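Superoxide dismutase [Fe] (Aquifex pyrophilus, PDB 1COJ) converts superoxide radicals to hydrogen peroxide and oxygen, using one iron ion per subunit of a homotetramer. Local coordinates at residues Ala121-Arg126 with Lys176-Ile181; Ile160-Tyr165 with Asp182-Asn187. All blocks are in the same frame, centred on the assembly; numbering follows the deposited sequence.

Both contacts use helix 177-186 of the C-terminal alpha/beta domain, and both are largely buried. In interaction 1 the first turn of that helix meets the C-terminal end of helix 111-124, where carbonyls ending the helix draw an arginine; a methionine and a proline carry this contact toward solvent. Interaction 2 takes the following turn and lays it against strand 157-163, in the hydrophobic layer between helix and sheet, with no hydrogen bond across. The two are joined directly: Tyr-180 OH lies 2.7 Å from Asp-163 O, and Phe-125 O lies 2.9 Å from Thr-164 OG1, both probable hydrogen bonds. The arginine-carbonyl contact thus adjoins the strand end that supplies an iron ligand.

Interaction 1 (Ala121-Arg126 with Lys176-Ile181); sequences AAMAFR and KRPPYI
Arg-177 NH1 is shared by two carbonyl oxygens, donating to Ala-122 O in the last turn of helix 111-124 at 2.9 Å and, in a weaker, bent bond, to Phe-125 O just past its end at 2.9 Å. The first bond lies in the carbonyl plane of Ala-122, although that oxygen sits 21° out of the guanidinium plane. Arginine suits the place because its long chain spans the gap between the helices: CG is anti to the backbone N (chi1 -171°), and a bend at chi3 (-66°) turns NE out of the extended line. Arg-177 CD passes Met-123 SD at 3.9 Å. Met-123 SD also meets Ile-181 CD1 at 3.7 Å, while Met-123 CE rests on Pro-178 CG at 3.7 Å, the methionine chain crossing the proline at about a right angle. Ala-122 is small enough to let Ile-181 CD1 come within 3.6 Å of Ala-122 CB. Arg-177 NH2 bonds to Tyr-169 OH. Carbonyls at a helix C-terminus carry partial negative charge, so a cation here probably offsets the end of the helix dipole as it ties the start of helix 177-186 to helix 111-124.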
ATOM      1  N   ALA A 121     -18.673   1.253  -6.638  1.00 10.02           N
ATOM      2  CA  ALA A 121     -17.571   0.945  -5.730  1.00  9.26           C
ATOM      3  C   ALA A 121     -16.999  -0.432  -6.047  1.00  9.72           C
ATOM      4  O   ALA A 121     -15.785  -0.627  -6.018  1.00  7.68           O
ATOM      5  CB  ALA A 121     -18.034   1.013  -4.272  1.00  7.08           C
ATOM      6  N   ALA A 122     -17.876  -1.378  -6.381  1.00  9.85           N
ATOM      7  CA  ALA A 122     -17.450  -2.734  -6.719  1.00  8.98           C
ATOM      8  C   ALA A 122     -16.618  -2.746  -8.001  1.00  9.78           C
ATOM      9  O   ALA A 122     -15.719  -3.572  -8.164  1.00 10.28           O
ATOM     10  CB  ALA A 122     -18.659  -3.650  -6.858  1.00  9.46           C
ATOM     11  N   MET A 123     -16.929  -1.834  -8.915  1.00  9.57           N
ATOM     12  CA  MET A 123     -16.193  -1.733 -10.170  1.00 10.74           C
ATOM     13  C   MET A 123     -14.900  -0.928 -10.010  1.00 10.33           C
ATOM     14  O   MET A 123     -13.935  -1.145 -10.739  1.00 11.46           O
ATOM     15  CB  MET A 123     -17.062  -1.080 -11.251  1.00 11.21           C
ATOM     16  CG  MET A 123     -18.148  -1.983 -11.835  1.00 14.13           C
ATOM     17  SD  MET A 123     -17.479  -3.459 -12.639  1.00 18.31           S
ATOM     18  CE  MET A 123     -16.728  -2.770 -14.068  1.00 16.77           C
ATOM     19  N   ALA A 124     -14.895   0.001  -9.058  1.00  9.02           N
ATOM     20  CA  ALA A 124     -13.742   0.868  -8.819  1.00  7.21           C
ATOM     21  C   ALA A 124     -12.674   0.305  -7.890  1.00  7.82           C
ATOM     22  O   ALA A 124     -11.532   0.771  -7.919  1.00  9.17           O
ATOM     23  CB  ALA A 124     -14.215   2.228  -8.294  1.00  7.00           C
ATOM     24  N   PHE A 125     -13.032  -0.680  -7.069  1.00  7.56           N
ATOM     25  CA  PHE A 125     -12.074  -1.252  -6.131  1.00  7.04           C
ATOM     26  C   PHE A 125     -11.544  -2.644  -6.401  1.00  7.45           C
ATOM     27  O   PHE A 125     -12.244  -3.521  -6.900  1.00  8.88           O
ATOM     28  CB  PHE A 125     -12.554  -1.071  -4.697  1.00  6.25           C
ATOM     29  CG  PHE A 125     -12.469   0.350  -4.248  1.00  6.79           C
ATOM     30  CD1 PHE A 125     -11.317   0.831  -3.629  1.00  7.06           C
ATOM     31  CD2 PHE A 125     -13.494   1.239  -4.548  1.00  6.75           C
ATOM     32  CE1 PHE A 125     -11.188   2.181  -3.325  1.00  8.14           C
ATOM     33  CE2 PHE A 125     -13.379   2.585  -4.251  1.00  9.57           C
ATOM     34  CZ  PHE A 125     -12.224   3.060  -3.639  1.00 10.63           C
ATOM     35  N   ARG A 126     -10.275  -2.824  -6.059  1.00  6.63           N
ATOM     36  CA  ARG A 126      -9.550  -4.057  -6.307  1.00  7.21           C
ATOM     37  C   ARG A 126      -9.717  -5.181  -5.294  1.00  7.23           C
ATOM     38  O   ARG A 126      -9.245  -6.294  -5.536  1.00  9.78           O
ATOM     39  CB  ARG A 126      -8.069  -3.722  -6.488  1.00  5.56           C
ATOM     40  CG  ARG A 126      -7.848  -2.631  -7.532  1.00  6.91           C
ATOM     41  CD  ARG A 126      -6.448  -2.031  -7.495  1.00  7.76           C
ATOM     42  NE  ARG A 126      -6.359  -0.900  -8.420  1.00  8.63           N
ATOM     43  CZ  ARG A 126      -5.336  -0.050  -8.490  1.00  8.50           C
ATOM     44  NH1 ARG A 126      -4.288  -0.182  -7.689  1.00  6.31           N
ATOM     45  NH2 ARG A 126      -5.372   0.947  -9.361  1.00  6.98           N
ATOM     46  N   LYS A 176     -15.047 -10.518 -16.772  1.00 15.60           N
ATOM     47  CA  LYS A 176     -16.313  -9.786 -16.681  1.00 17.25           C
ATOM     48  C   LYS A 176     -16.904  -9.639 -15.280  1.00 16.51           C
ATOM     49  O   LYS A 176     -17.717 -10.459 -14.846  1.00 17.19           O
ATOM     50  CB  LYS A 176     -17.349 -10.423 -17.608  1.00 20.22           C
ATOM     51  CG  LYS A 176     -16.893 -10.531 -19.054  1.00 26.88           C
ATOM     52  CD  LYS A 176     -17.914 -11.264 -19.921  1.00 33.51           C
ATOM     53  CE  LYS A 176     -18.075 -12.739 -19.527  1.00 38.16           C
ATOM     54  NZ  LYS A 176     -16.844 -13.557 -19.772  1.00 40.43           N
ATOM     55  N   ARG A 177     -16.576  -8.531 -14.623  1.00 15.51           N
ATOM     56  CA  ARG A 177     -17.065  -8.259 -13.274  1.00 13.87           C
ATOM     57  C   ARG A 177     -18.537  -7.822 -13.168  1.00 14.05           C
ATOM     58  O   ARG A 177     -19.244  -8.255 -12.257  1.00 13.80           O
ATOM     59  CB  ARG A 177     -16.152  -7.240 -12.574  1.00 12.77           C
ATOM     60  CG  ARG A 177     -16.456  -7.049 -11.095  1.00 11.64           C
ATOM     61  CD  ARG A 177     -15.509  -6.060 -10.439  1.00 12.27           C
ATOM     62  NE  ARG A 177     -14.131  -6.550 -10.390  1.00 11.96           N
ATOM     63  CZ  ARG A 177     -13.106  -5.860  -9.895  1.00 11.36           C
ATOM     64  NH1 ARG A 177     -13.296  -4.645  -9.390  1.00  9.71           N
ATOM     65  NH2 ARG A 177     -11.884  -6.380  -9.914  1.00  9.74           N
ATOM     66  N   PRO A 178     -19.024  -6.973 -14.096  1.00 14.19           N
ATOM     67  CA  PRO A 178     -20.427  -6.523 -14.030  1.00 14.42           C
ATOM     68  C   PRO A 178     -21.494  -7.617 -13.875  1.00 13.59           C
ATOM     69  O   PRO A 178     -22.375  -7.507 -13.016  1.00 11.46           O
ATOM     70  CB  PRO A 178     -20.590  -5.735 -15.325  1.00 13.84           C
ATOM     71  CG  PRO A 178     -19.247  -5.124 -15.498  1.00 13.31           C
ATOM     72  CD  PRO A 178     -18.311  -6.272 -15.181  1.00 14.20           C
ATOM     73  N   PRO A 179     -21.451  -8.672 -14.709  1.00 12.86           N
ATOM     74  CA  PRO A 179     -22.468  -9.713 -14.558  1.00 12.65           C
ATOM     75  C   PRO A 179     -22.380 -10.416 -13.203  1.00 11.85           C
ATOM     76  O   PRO A 179     -23.389 -10.896 -12.689  1.00 12.48           O
ATOM     77  CB  PRO A 179     -22.178 -10.659 -15.726  1.00 13.47           C
ATOM     78  CG  PRO A 179     -20.726 -10.440 -16.003  1.00 14.80           C
ATOM     79  CD  PRO A 179     -20.582  -8.957 -15.866  1.00 14.23           C
ATOM     80  N   TYR A 180     -21.185 -10.457 -12.624  1.00 11.30           N
ATOM     81  CA  TYR A 180     -20.991 -11.081 -11.320  1.00 11.06           C
ATOM     82  C   TYR A 180     -21.667 -10.235 -10.243  1.00 11.03           C
ATOM     83  O   TYR A 180     -22.321 -10.767  -9.341  1.00 11.26           O
ATOM     84  CB  TYR A 180     -19.494 -11.248 -11.027  1.00 11.01           C
ATOM     85  CG  TYR A 180     -19.143 -11.313  -9.557  1.00 12.23           C
ATOM     86  CD1 TYR A 180     -19.538 -12.394  -8.764  1.00 12.71           C
ATOM     87  CD2 TYR A 180     -18.416 -10.284  -8.954  1.00 12.01           C
ATOM     88  CE1 TYR A 180     -19.214 -12.447  -7.400  1.00 12.79           C
ATOM     89  CE2 TYR A 180     -18.087 -10.324  -7.594  1.00 12.21           C
ATOM     90  CZ  TYR A 180     -18.488 -11.406  -6.824  1.00 14.43           C
ATOM     91  OH  TYR A 180     -18.165 -11.440  -5.486  1.00 12.17           O
ATOM     92  N   ILE A 181     -21.520  -8.915 -10.346  1.00 12.09           N
ATOM     93  CA  ILE A 181     -22.126  -8.007  -9.378  1.00 12.17           C
ATOM     94  C   ILE A 181     -23.649  -8.147  -9.422  1.00 12.68           C
ATOM     95  O   ILE A 181     -24.305  -8.182  -8.380  1.00 12.25           O
ATOM     96  CB  ILE A 181     -21.711  -6.542  -9.641  1.00 13.38           C
ATOM     97  CG1 ILE A 181     -20.186  -6.409  -9.549  1.00 14.95           C
ATOM     98  CG2 ILE A 181     -22.373  -5.619  -8.626  1.00 12.91           C
ATOM     99  CD1 ILE A 181     -19.644  -5.080 -10.050  1.00 14.40           C
TER

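Interaction 2 (Ile160-Tyr165 with Asp182-Asn187). With FE (Fe (III) ion), chain B.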
ATOM      1  N   ILE A 160     -23.454  -4.874   4.005  1.00 10.18           N
ATOM      2  CA  ILE A 160     -23.349  -5.598   2.735  1.00 10.46           C
ATOM      3  C   ILE A 160     -21.879  -5.608   2.325  1.00 11.79           C
ATOM      4  O   ILE A 160     -21.233  -4.554   2.283  1.00 12.24           O
ATOM      5  CB  ILE A 160     -24.192  -4.938   1.612  1.00 11.04           C
ATOM      6  CG1 ILE A 160     -25.682  -4.995   1.960  1.00 12.28           C
ATOM      7  CG2 ILE A 160     -23.914  -5.623   0.268  1.00  8.93           C
ATOM      8  CD1 ILE A 160     -26.590  -4.342   0.919  1.00 10.99           C
ATOM      9  N   VAL A 161     -21.355  -6.795   2.028  1.00 10.25           N
ATOM     10  CA  VAL A 161     -19.955  -6.956   1.646  1.00 10.56           C
ATOM     11  C   VAL A 161     -19.821  -7.687   0.308  1.00 11.46           C
ATOM     12  O   VAL A 161     -20.289  -8.818   0.162  1.00 12.90           O
ATOM     13  CB  VAL A 161     -19.181  -7.744   2.737  1.00 10.92           C
ATOM     14  CG1 VAL A 161     -17.737  -7.920   2.342  1.00 13.10           C
ATOM     15  CG2 VAL A 161     -19.270  -7.021   4.071  1.00 10.91           C
ATOM     16  N   ILE A 162     -19.190  -7.039  -0.665  1.00  9.86           N
ATOM     17  CA  ILE A 162     -18.995  -7.634  -1.982  1.00 10.03           C
ATOM     18  C   ILE A 162     -17.511  -7.872  -2.234  1.00  9.45           C
ATOM     19  O   ILE A 162     -16.700  -6.945  -2.167  1.00 10.38           O
ATOM     20  CB  ILE A 162     -19.532  -6.730  -3.124  1.00  9.67           C
ATOM     21  CG1 ILE A 162     -20.965  -6.281  -2.831  1.00 13.60           C
ATOM     22  CG2 ILE A 162     -19.485  -7.485  -4.455  1.00 11.47           C
ATOM     23  CD1 ILE A 162     -21.557  -5.369  -3.901  1.00 15.34           C
ATOM     24  N   ASP A 163     -17.163  -9.124  -2.503  1.00  9.06           N
ATOM     25  CA  ASP A 163     -15.790  -9.512  -2.788  1.00  9.86           C
ATOM     26  C   ASP A 163     -15.494  -9.196  -4.254  1.00 12.07           C
ATOM     27  O   ASP A 163     -16.196  -9.685  -5.141  1.00 13.05           O
ATOM     28  CB  ASP A 163     -15.615 -11.017  -2.552  1.00  9.06           C
ATOM     29  CG  ASP A 163     -14.161 -11.453  -2.572  1.00 14.18           C
ATOM     30  OD1 ASP A 163     -13.275 -10.611  -2.823  1.00 12.17           O
ATOM     31  OD2 ASP A 163     -13.895 -12.638  -2.296  1.00 15.60           O
ATOM     32  N   THR A 164     -14.475  -8.380  -4.516  1.00  9.99           N
ATOM     33  CA  THR A 164     -14.125  -8.057  -5.893  1.00 10.35           C
ATOM     34  C   THR A 164     -12.783  -8.659  -6.299  1.00 10.48           C
ATOM     35  O   THR A 164     -12.247  -8.340  -7.357  1.00 12.53           O
ATOM     36  CB  THR A 164     -14.158  -6.528  -6.183  1.00  9.49           C
ATOM     37  OG1 THR A 164     -13.183  -5.853  -5.384  1.00 13.07           O
ATOM     38  CG2 THR A 164     -15.534  -5.956  -5.889  1.00  9.22           C
ATOM     39  N   TYR A 165     -12.218  -9.508  -5.442  1.00 11.13           N
ATOM     40  CA  TYR A 165     -10.963 -10.183  -5.768  1.00  9.89           C
ATOM     41  C   TYR A 165     -11.282 -11.040  -6.980  1.00 11.04           C
ATOM     42  O   TYR A 165     -12.382 -11.586  -7.083  1.00 10.95           O
ATOM     43  CB  TYR A 165     -10.514 -11.108  -4.640  1.00  9.81           C
ATOM     44  CG  TYR A 165      -9.585 -10.479  -3.625  1.00 10.78           C
ATOM     45  CD1 TYR A 165      -8.250 -10.879  -3.537  1.00 11.88           C
ATOM     46  CD2 TYR A 165     -10.043  -9.511  -2.727  1.00 11.13           C
ATOM     47  CE1 TYR A 165      -7.388 -10.334  -2.575  1.00 13.53           C
ATOM     48  CE2 TYR A 165      -9.189  -8.956  -1.759  1.00 10.77           C
ATOM     49  CZ  TYR A 165      -7.863  -9.374  -1.688  1.00 11.99           C
ATOM     50  OH  TYR A 165      -7.017  -8.858  -0.718  1.00 11.38           O
ATOM     51  N   ASP A 182     -24.207  -8.264 -10.625  1.00 13.45           N
ATOM     52  CA  ASP A 182     -25.651  -8.432 -10.774  1.00 13.55           C
ATOM     53  C   ASP A 182     -26.084  -9.740 -10.117  1.00 13.12           C
ATOM     54  O   ASP A 182     -27.087  -9.779  -9.402  1.00 14.89           O
ATOM     55  CB  ASP A 182     -26.057  -8.442 -12.253  1.00 17.94           C
ATOM     56  CG  ASP A 182     -25.891  -7.086 -12.919  1.00 23.28           C
ATOM     57  OD1 ASP A 182     -26.004  -6.057 -12.223  1.00 26.10           O
ATOM     58  OD2 ASP A 182     -25.653  -7.050 -14.146  1.00 27.84           O
ATOM     59  N   ALA A 183     -25.316 -10.802 -10.344  1.00 13.15           N
ATOM     60  CA  ALA A 183     -25.620 -12.107  -9.770  1.00 12.95           C
ATOM     61  C   ALA A 183     -25.588 -12.042  -8.244  1.00 14.41           C
ATOM     62  O   ALA A 183     -26.442 -12.622  -7.580  1.00 14.96           O
ATOM     63  CB  ALA A 183     -24.645 -13.159 -10.286  1.00 11.52           C
ATOM     64  N   PHE A 184     -24.631 -11.297  -7.694  1.00 13.24           N
ATOM     65  CA  PHE A 184     -24.520 -11.147  -6.244  1.00 12.99           C
ATOM     66  C   PHE A 184     -25.819 -10.561  -5.680  1.00 13.15           C
ATOM     67  O   PHE A 184     -26.365 -11.062  -4.691  1.00 10.81           O
ATOM     68  CB  PHE A 184     -23.329 -10.249  -5.870  1.00 13.11           C
ATOM     69  CG  PHE A 184     -23.236  -9.960  -4.397  1.00 12.20           C
ATOM     70  CD1 PHE A 184     -22.526 -10.808  -3.553  1.00 13.33           C
ATOM     71  CD2 PHE A 184     -23.878  -8.852  -3.847  1.00 12.69           C
ATOM     72  CE1 PHE A 184     -22.465 -10.558  -2.181  1.00 12.94           C
ATOM     73  CE2 PHE A 184     -23.822  -8.596  -2.481  1.00 11.94           C
ATOM     74  CZ  PHE A 184     -23.112  -9.452  -1.648  1.00 10.52           C
ATOM     75  N   PHE A 185     -26.312  -9.502  -6.312  1.00 14.65           N
ATOM     76  CA  PHE A 185     -27.548  -8.868  -5.870  1.00 16.98           C
ATOM     77  C   PHE A 185     -28.772  -9.785  -5.940  1.00 17.55           C
ATOM     78  O   PHE A 185     -29.707  -9.627  -5.155  1.00 18.69           O
ATOM     79  CB  PHE A 185     -27.793  -7.577  -6.648  1.00 19.23           C
ATOM     80  CG  PHE A 185     -27.026  -6.400  -6.111  1.00 24.05           C
ATOM     81  CD1 PHE A 185     -27.534  -5.653  -5.052  1.00 25.78           C
ATOM     82  CD2 PHE A 185     -25.787  -6.055  -6.641  1.00 25.20           C
ATOM     83  CE1 PHE A 185     -26.819  -4.577  -4.526  1.00 25.83           C
ATOM     84  CE2 PHE A 185     -25.062  -4.981  -6.121  1.00 25.92           C
ATOM     85  CZ  PHE A 185     -25.579  -4.243  -5.063  1.00 25.23           C
ATOM     86  N   LYS A 186     -28.754 -10.751  -6.856  1.00 17.70           N
ATOM     87  CA  LYS A 186     -29.869 -11.689  -7.006  1.00 19.08           C
ATOM     88  C   LYS A 186     -29.928 -12.713  -5.879  1.00 18.07           C
ATOM     89  O   LYS A 186     -30.970 -13.332  -5.656  1.00 19.74           O
ATOM     90  CB  LYS A 186     -29.774 -12.461  -8.327  1.00 20.17           C
ATOM     91  CG  LYS A 186     -30.014 -11.661  -9.581  1.00 28.50           C
ATOM     92  CD  LYS A 186     -30.253 -12.610 -10.748  1.00 34.73           C
ATOM     93  CE  LYS A 186     -30.281 -11.885 -12.085  1.00 39.39           C
ATOM     94  NZ  LYS A 186     -28.925 -11.428 -12.508  1.00 43.08           N
ATOM     95  N   ASN A 187     -28.823 -12.901  -5.167  1.00 15.10           N
ATOM     96  CA  ASN A 187     -28.789 -13.890  -4.101  1.00 14.85           C
ATOM     97  C   ASN A 187     -28.658 -13.339  -2.689  1.00 15.73           C
ATOM     98  O   ASN A 187     -28.318 -14.083  -1.766  1.00 18.27           O
ATOM     99  CB  ASN A 187     -27.668 -14.896  -4.365  1.00 13.94           C
ATOM    100  CG  ASN A 187     -27.888 -15.682  -5.633  1.00 13.46           C
ATOM    101  OD1 ASN A 187     -27.366 -15.351  -6.689  1.00 15.71           O
ATOM    102  ND2 ASN A 187     -28.653 -16.742  -5.528  1.00 10.32           N
TER
HETATM  103 FE    FE B 213     -12.419 -13.798  -1.760  0.55 20.15          FE
HETATM  104  O   HOH W   1     -11.334 -12.162  -1.376  1.00 13.62           O
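The Phe-184 ring takes Ile-162 CG1 over one face, 3.7 Å above its plane and offset toward the rim, a CH-pi contact. At its edge, near the ring plane, Ile-160 CG2 lies 4.1 Å from Phe-184 CE2. Val-161 O approaches Phe-184 CZ obliquely at 3.4 Å; it is a buried carbonyl with no hydrogen-bond partner in the model. Phe-184 points its side chain toward the strand, with CG anti to the backbone N (chi1 175°). Beside it, Phe-185 CE2 meets Ile-162 CD1 at 4.2 Å, and the Phe-185 ring also touches Leu-118 of helix 111-124. Branched aliphatic residues suit the strand, where Ile-160 and Ile-162 both point to the helix. A leucine in place of Phe-184 has no ring face for Ile-162 CG1 and would probably leave a gap beside Ile-160 CG2. Beyond this packing the strand ends in Asp-163, and Asp-163 OD2 binds the iron at 1.9 Å, alongside His-27, His-81 and His-167. Asp-163 OD1 accepts from Tyr-165 N at 3.0 Å, from above the carboxylate plane, closing an Asx turn, and receives a weak bond from the iron-bound water. Apolar packing thus backs the strand, while the carboxylate divides its oxygens between metal and turn, which probably restricts its rotation.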